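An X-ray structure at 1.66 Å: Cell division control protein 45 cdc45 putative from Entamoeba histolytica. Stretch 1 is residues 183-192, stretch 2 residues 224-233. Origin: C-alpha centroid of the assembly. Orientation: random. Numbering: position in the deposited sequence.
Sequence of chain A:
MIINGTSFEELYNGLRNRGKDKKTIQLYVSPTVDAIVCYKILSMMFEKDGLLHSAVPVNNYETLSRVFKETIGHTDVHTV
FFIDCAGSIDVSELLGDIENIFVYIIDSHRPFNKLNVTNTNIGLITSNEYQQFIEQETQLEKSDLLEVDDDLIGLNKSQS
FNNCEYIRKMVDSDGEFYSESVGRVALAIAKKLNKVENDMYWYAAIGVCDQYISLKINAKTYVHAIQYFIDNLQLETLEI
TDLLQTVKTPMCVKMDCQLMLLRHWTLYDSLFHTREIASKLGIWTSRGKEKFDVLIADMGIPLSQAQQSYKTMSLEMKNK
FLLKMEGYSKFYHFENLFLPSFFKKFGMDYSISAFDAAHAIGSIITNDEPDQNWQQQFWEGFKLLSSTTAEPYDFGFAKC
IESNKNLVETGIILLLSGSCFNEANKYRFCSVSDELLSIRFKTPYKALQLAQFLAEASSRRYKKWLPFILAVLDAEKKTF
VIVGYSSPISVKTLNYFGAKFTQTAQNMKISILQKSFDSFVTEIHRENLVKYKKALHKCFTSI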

ATOM      1  N   GLY A 183       6.565  -6.227  -8.366  1.00 19.97           N
ATOM      2  CA  GLY A 183       5.979  -6.479  -9.676  1.00 19.58           C
ATOM      3  C   GLY A 183       6.925  -6.181 -10.815  1.00 20.13           C
ATOM      4  O   GLY A 183       6.922  -6.881 -11.836  1.00 20.73           O
ATOM      5  N   ARG A 184       7.763  -5.157 -10.658  1.00 18.24           N
ATOM      6  CA  ARG A 184       8.743  -4.831 -11.680  1.00 20.77           C
ATOM      7  C   ARG A 184       9.770  -5.951 -11.839  1.00 21.76           C
ATOM      8  O   ARG A 184      10.209  -6.251 -12.956  1.00 22.46           O
ATOM      9  CB  ARG A 184       9.430  -3.510 -11.318  1.00 19.97           C
ATOM     10  CG  ARG A 184      10.614  -3.178 -12.137  1.00 22.31           C
ATOM     11  CD  ARG A 184      10.250  -2.843 -13.584  1.00 32.07           C
ATOM     12  NE  ARG A 184      11.392  -2.247 -14.275  1.00 35.84           N
ATOM     13  CZ  ARG A 184      11.631  -0.939 -14.339  1.00 35.29           C
ATOM     14  NH1 ARG A 184      10.796  -0.073 -13.778  1.00 34.09           N
ATOM     15  NH2 ARG A 184      12.698  -0.495 -14.978  1.00 33.45           N
ATOM     16  N   VAL A 185      10.160  -6.587 -10.729  1.00 20.31           N
ATOM     17  CA  VAL A 185      11.093  -7.705 -10.806  1.00 21.88           C
ATOM     18  C   VAL A 185      10.462  -8.871 -11.559  1.00 22.26           C
ATOM     19  O   VAL A 185      11.122  -9.528 -12.373  1.00 21.90           O
ATOM     20  CB  VAL A 185      11.550  -8.128  -9.400  1.00 25.00           C
ATOM     21  CG1 VAL A 185      12.402  -9.411  -9.485  1.00 27.43           C
ATOM     22  CG2 VAL A 185      12.342  -7.028  -8.736  1.00 25.33           C
ATOM     23  N   ALA A 186       9.186  -9.161 -11.287  1.00 21.83           N
ATOM     24  CA  ALA A 186       8.515 -10.241 -12.013  1.00 20.20           C
ATOM     25  C   ALA A 186       8.471  -9.935 -13.507  1.00 19.69           C
ATOM     26  O   ALA A 186       8.724 -10.825 -14.345  1.00 19.96           O
ATOM     27  CB  ALA A 186       7.110 -10.463 -11.466  1.00 17.52           C
ATOM     28  N   LEU A 187       8.178  -8.684 -13.858  1.00 19.53           N
ATOM     29  CA  LEU A 187       8.218  -8.245 -15.252  1.00 20.26           C
ATOM     30  C   LEU A 187       9.608  -8.421 -15.839  1.00 20.78           C
ATOM     31  O   LEU A 187       9.758  -8.841 -16.998  1.00 22.22           O
ATOM     32  CB  LEU A 187       7.786  -6.782 -15.364  1.00 20.14           C
ATOM     33  CG  LEU A 187       7.896  -6.155 -16.753  1.00 24.70           C
ATOM     34  CD1 LEU A 187       6.929  -6.806 -17.759  1.00 29.42           C
ATOM     35  CD2 LEU A 187       7.625  -4.638 -16.641  1.00 25.97           C
ATOM     36  N   ALA A 188      10.646  -8.147 -15.038  1.00 21.79           N
ATOM     37  CA  ALA A 188      12.016  -8.317 -15.525  1.00 23.64           C
ATOM     38  C   ALA A 188      12.333  -9.779 -15.819  1.00 22.48           C
ATOM     39  O   ALA A 188      13.044 -10.072 -16.780  1.00 24.58           O
ATOM     40  CB  ALA A 188      13.008  -7.751 -14.508  1.00 24.87           C
ATOM     41  N   ILE A 189      11.835 -10.707 -14.996  1.00 20.91           N
ATOM     42  CA  ILE A 189      12.007 -12.132 -15.277  1.00 24.17           C
ATOM     43  C   ILE A 189      11.353 -12.483 -16.603  1.00 21.57           C
ATOM     44  O   ILE A 189      11.941 -13.165 -17.440  1.00 23.54           O
ATOM     45  CB  ILE A 189      11.433 -12.987 -14.128  1.00 23.96           C
ATOM     46  CG1 ILE A 189      12.228 -12.737 -12.836  1.00 25.05           C
ATOM     47  CG2 ILE A 189      11.433 -14.452 -14.517  1.00 25.88           C
ATOM     48  CD1 ILE A 189      11.577 -13.330 -11.595  1.00 24.78           C
ATOM     49  N   ALA A 190      10.115 -12.033 -16.801  1.00 23.05           N
ATOM     50  CA  ALA A 190       9.394 -12.377 -18.025  1.00 25.01           C
ATOM     51  C   ALA A 190      10.113 -11.841 -19.264  1.00 24.93           C
ATOM     52  O   ALA A 190      10.190 -12.523 -20.282  1.00 26.36           O
ATOM     53  CB  ALA A 190       7.970 -11.838 -17.954  1.00 24.23           C
ATOM     54  N   LYS A 191      10.665 -10.627 -19.175  1.00 23.94           N
ATOM     55  CA  LYS A 191      11.358 -10.036 -20.310  1.00 26.65           C
ATOM     56  C   LYS A 191      12.621 -10.812 -20.633  1.00 27.01           C
ATOM     57  O   LYS A 191      12.898 -11.106 -21.799  1.00 29.03           O
ATOM     58  CB  LYS A 191      11.698  -8.576 -20.011  1.00 30.10           C
ATOM     59  CG  LYS A 191      10.491  -7.645 -19.990  1.00 37.27           C
ATOM     60  CD  LYS A 191      10.882  -6.191 -19.714  1.00 42.91           C
ATOM     61  CE  LYS A 191      11.930  -5.667 -20.692  1.00 47.33           C
ATOM     62  NZ  LYS A 191      11.559  -5.891 -22.119  1.00 50.43           N
ATOM     63  N   LYS A 192      13.404 -11.149 -19.600  1.00 28.20           N
ATOM     64  CA  LYS A 192      14.652 -11.878 -19.825  1.00 30.28           C
ATOM     65  C   LYS A 192      14.392 -13.237 -20.453  1.00 28.53           C
ATOM     66  O   LYS A 192      15.189 -13.726 -21.281  1.00 31.78           O
ATOM     67  CB  LYS A 192      15.401 -12.026 -18.503  1.00 29.80           C
ATOM     68  CG  LYS A 192      16.719 -12.803 -18.600  1.00 33.50           C
ATOM     69  CD  LYS A 192      17.731 -12.098 -19.507  1.00 37.81           C
ATOM     70  CE  LYS A 192      19.094 -12.759 -19.418  1.00 46.18           C
ATOM     71  NZ  LYS A 192      20.124 -12.004 -20.181  1.00 51.78           N
TER
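Stretch 2 224-233: HAIQYFIDNL

Stretch 2 is helical and lies alongside stretch 1, itself a helix throughout. Both helices begin earlier in the chain, and both run in much the same N-to-C direction, their axes inclined at a signed crossing angle of 25°. The axes come no closer than 13.0 Å. At that separation the backbones cannot touch, and the space between them is bridged by side chains, the longest reach coming from Arg-184 and Lys-191. The register follows from the nearest CA pairs: the CA of Arg-184 is 8.8 Å from the CA of Ala-225, and, seven residues further along both helices, the CA of Lys-191 is 10.2 Å from the CA of Asn-232. The contact is modest, with 308 Å² buried over both sides.

Along stretch 1 the contacts come from Arg-184, Leu-187 and Lys-191, the three- and four-residue steps that bring side chains back to one face of a helix. Gly-183 takes no part, although its carbonyl O accepts the backbone hydrogen bond from the N of Leu-187, 3.0 Å away.

Arg-184 contributes the largest buried area. Its CA-to-CB bond points sideways, but a long chain with chi1 t, chi2 p and chi3 t carries the guanidinium across to stretch 2. There the group lies flat on the ring of Tyr-228: the two centres are 3.8 Å apart, the planes are inclined at only 10° to each other, close to parallel, and NH2 of Arg-184 approaches CG of Tyr-228 to 3.1 Å. With CZ of Arg-184 over the face of the Tyr-228 ring, the arrangement is also a cation-pi interaction, in which the positive charge meets the electron-rich face of the aromatic ring. Arginine suits this place because its planar, charged end can stack on a ring, while its length spans the gap. At the guanidinium edge, NH1 of Arg-184 lies 4.0 Å from CA of Ala-225, whose small methyl side chain occupies little of the space beside it.

Val-185 and Ala-186 lie out of reach of stretch 2. Leu-187, buried and pointing toward the partner helix, supplies the apolar contact: its CD2 is 4.2 Å from CE1 of Phe-229. The Phe-229 CA-to-CB bond points sideways, yet its ring end comes nearer, so two hydrophobic side chains meet where both are shielded from solvent.

Ala-188 points sideways and makes no contact, and Ile-189 and Ala-190 are out of reach. Lys-191 points toward stretch 2 and closes the interface. Its CE lies 3.1 Å from OH of Tyr-228, a close approach, and its NZ donates a hydrogen bond of 3.1 Å to OD1 of Asn-232. Lysine combines the reach needed here with a terminal donor. Asn-232 is well matched to it, because its amide has two distinct ends: while OD1 accepts from lysine, ND2 donates to the backbone O of Tyr-228 at 2.9 Å, tying the side chain to its own helix. Lys-192 again lies out of reach.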

ATOM      1  N   HIS A 224      10.421   7.750 -13.434  1.00 20.98           N
ATOM      2  CA  HIS A 224      11.423   6.920 -14.121  1.00 22.62           C
ATOM      3  C   HIS A 224      10.863   5.541 -14.453  1.00 21.38           C
ATOM      4  O   HIS A 224      11.196   4.959 -15.498  1.00 22.49           O
ATOM      5  CB  HIS A 224      12.664   6.797 -13.236  1.00 28.34           C
ATOM      6  CG  HIS A 224      13.894   6.343 -13.969  1.00 40.39           C
ATOM      7  ND1 HIS A 224      14.420   7.032 -15.043  1.00 45.74           N
ATOM      8  CD2 HIS A 224      14.707   5.279 -13.771  1.00 45.34           C
ATOM      9  CE1 HIS A 224      15.496   6.405 -15.480  1.00 48.28           C
ATOM     10  NE2 HIS A 224      15.695   5.342 -14.725  1.00 46.35           N
ATOM     11  N   ALA A 225      10.044   4.986 -13.567  1.00 20.53           N
ATOM     12  CA  ALA A 225       9.418   3.693 -13.851  1.00 22.67           C
ATOM     13  C   ALA A 225       8.486   3.793 -15.050  1.00 22.13           C
ATOM     14  O   ALA A 225       8.510   2.947 -15.954  1.00 21.50           O
ATOM     15  CB  ALA A 225       8.655   3.201 -12.623  1.00 23.30           C
ATOM     16  N   ILE A 226       7.654   4.833 -15.084  1.00 21.27           N
ATOM     17  CA  ILE A 226       6.766   5.032 -16.221  1.00 23.58           C
ATOM     18  C   ILE A 226       7.575   5.143 -17.510  1.00 24.40           C
ATOM     19  O   ILE A 226       7.204   4.582 -18.548  1.00 22.99           O
ATOM     20  CB  ILE A 226       5.881   6.271 -15.990  1.00 23.04           C
ATOM     21  CG1 ILE A 226       5.055   6.082 -14.724  1.00 22.96           C
ATOM     22  CG2 ILE A 226       5.003   6.536 -17.193  1.00 27.11           C
ATOM     23  CD1 ILE A 226       4.211   4.786 -14.715  1.00 25.63           C
ATOM     24  N   GLN A 227       8.690   5.882 -17.474  1.00 23.55           N
ATOM     25  CA  GLN A 227       9.508   6.032 -18.673  1.00 22.29           C
ATOM     26  C   GLN A 227      10.001   4.673 -19.172  1.00 22.94           C
ATOM     27  O   GLN A 227      10.157   4.477 -20.383  1.00 23.16           O
ATOM     28  CB  GLN A 227      10.693   6.958 -18.408  1.00 24.54           C
ATOM     29  CG  GLN A 227      11.504   7.290 -19.643  1.00 31.97           C
ATOM     30  CD  GLN A 227      10.723   8.121 -20.641  1.00 35.50           C
ATOM     31  OE1 GLN A 227      10.067   9.098 -20.272  1.00 36.08           O
ATOM     32  NE2 GLN A 227      10.774   7.729 -21.907  1.00 34.06           N
ATOM     33  N   TYR A 228      10.276   3.743 -18.261  1.00 22.38           N
ATOM     34  CA  TYR A 228      10.665   2.391 -18.674  1.00 23.88           C
ATOM     35  C   TYR A 228       9.541   1.722 -19.450  1.00 23.68           C
ATOM     36  O   TYR A 228       9.788   1.086 -20.495  1.00 23.27           O
ATOM     37  CB  TYR A 228      11.039   1.553 -17.457  1.00 24.93           C
ATOM     38  CG  TYR A 228      11.560   0.168 -17.791  1.00 25.23           C
ATOM     39  CD1 TYR A 228      12.838   0.008 -18.305  1.00 26.47           C
ATOM     40  CD2 TYR A 228      10.798  -0.960 -17.567  1.00 28.81           C
ATOM     41  CE1 TYR A 228      13.336  -1.239 -18.620  1.00 31.52           C
ATOM     42  CE2 TYR A 228      11.304  -2.226 -17.856  1.00 29.72           C
ATOM     43  CZ  TYR A 228      12.562  -2.347 -18.384  1.00 33.22           C
ATOM     44  OH  TYR A 228      13.078  -3.594 -18.695  1.00 41.73           O
ATOM     45  N   PHE A 229       8.298   1.876 -18.972  1.00 23.14           N
ATOM     46  CA  PHE A 229       7.159   1.305 -19.685  1.00 22.37           C
ATOM     47  C   PHE A 229       6.973   1.990 -21.033  1.00 22.60           C
ATOM     48  O   PHE A 229       6.674   1.336 -22.033  1.00 21.80           O
ATOM     49  CB  PHE A 229       5.883   1.444 -18.868  1.00 21.74           C
ATOM     50  CG  PHE A 229       5.977   0.926 -17.455  1.00 20.30           C
ATOM     51  CD1 PHE A 229       6.779  -0.149 -17.140  1.00 21.47           C
ATOM     52  CD2 PHE A 229       5.235   1.515 -16.462  1.00 21.29           C
ATOM     53  CE1 PHE A 229       6.863  -0.603 -15.828  1.00 25.41           C
ATOM     54  CE2 PHE A 229       5.296   1.060 -15.137  1.00 22.13           C
ATOM     55  CZ  PHE A 229       6.108   0.005 -14.836  1.00 23.51           C
ATOM     56  N   ILE A 230       7.121   3.319 -21.068  1.00 20.98           N
ATOM     57  CA  ILE A 230       6.994   4.061 -22.326  1.00 23.02           C
ATOM     58  C   ILE A 230       8.010   3.574 -23.342  1.00 21.95           C
ATOM     59  O   ILE A 230       7.700   3.424 -24.535  1.00 23.84           O
ATOM     60  CB  ILE A 230       7.153   5.578 -22.081  1.00 24.76           C
ATOM     61  CG1 ILE A 230       5.933   6.124 -21.323  1.00 25.82           C
ATOM     62  CG2 ILE A 230       7.352   6.303 -23.387  1.00 27.55           C
ATOM     63  CD1 ILE A 230       6.115   7.556 -20.831  1.00 29.96           C
ATOM     64  N   ASP A 231       9.255   3.358 -22.899  1.00 22.01           N
ATOM     65  CA  ASP A 231      10.308   2.930 -23.792  1.00 25.79           C
ATOM     66  C   ASP A 231      10.014   1.539 -24.349  1.00 24.48           C
ATOM     67  O   ASP A 231      10.176   1.297 -25.545  1.00 24.80           O
ATOM     68  CB  ASP A 231      11.659   2.922 -23.063  1.00 30.47           C
ATOM     69  CG  ASP A 231      12.204   4.333 -22.791  1.00 35.65           C
ATOM     70  OD1 ASP A 231      11.626   5.316 -23.283  1.00 33.93           O
ATOM     71  OD2 ASP A 231      13.220   4.450 -22.072  1.00 35.20           O
ATOM     72  N   ASN A 232       9.582   0.614 -23.486  1.00 23.68           N
ATOM     73  CA  ASN A 232       9.411  -0.757 -23.957  1.00 25.08           C
ATOM     74  C   ASN A 232       8.146  -0.941 -24.792  1.00 24.16           C
ATOM     75  O   ASN A 232       8.113  -1.831 -25.665  1.00 25.86           O
ATOM     76  CB  ASN A 232       9.410  -1.721 -22.782  1.00 25.93           C
ATOM     77  CG  ASN A 232      10.809  -2.014 -22.283  1.00 30.14           C
ATOM     78  OD1 ASN A 232      11.511  -2.860 -22.833  1.00 32.52           O
ATOM     79  ND2 ASN A 232      11.231  -1.293 -21.248  1.00 32.30           N
ATOM     80  N   LEU A 233       7.131  -0.124 -24.570  1.00 22.51           N
ATOM     81  CA  LEU A 233       5.913  -0.155 -25.365  1.00 23.56           C
ATOM     82  C   LEU A 233       5.905   0.882 -26.472  1.00 24.06           C
ATOM     83  O   LEU A 233       4.936   0.940 -27.235  1.00 27.81           O
ATOM     84  CB  LEU A 233       4.688   0.048 -24.477  1.00 22.97           C
ATOM     85  CG  LEU A 233       4.401  -1.072 -23.464  1.00 21.58           C
ATOM     86  CD1 LEU A 233       3.315  -0.693 -22.519  1.00 24.43           C
ATOM     87  CD2 LEU A 233       4.032  -2.345 -24.205  1.00 25.12           C
TER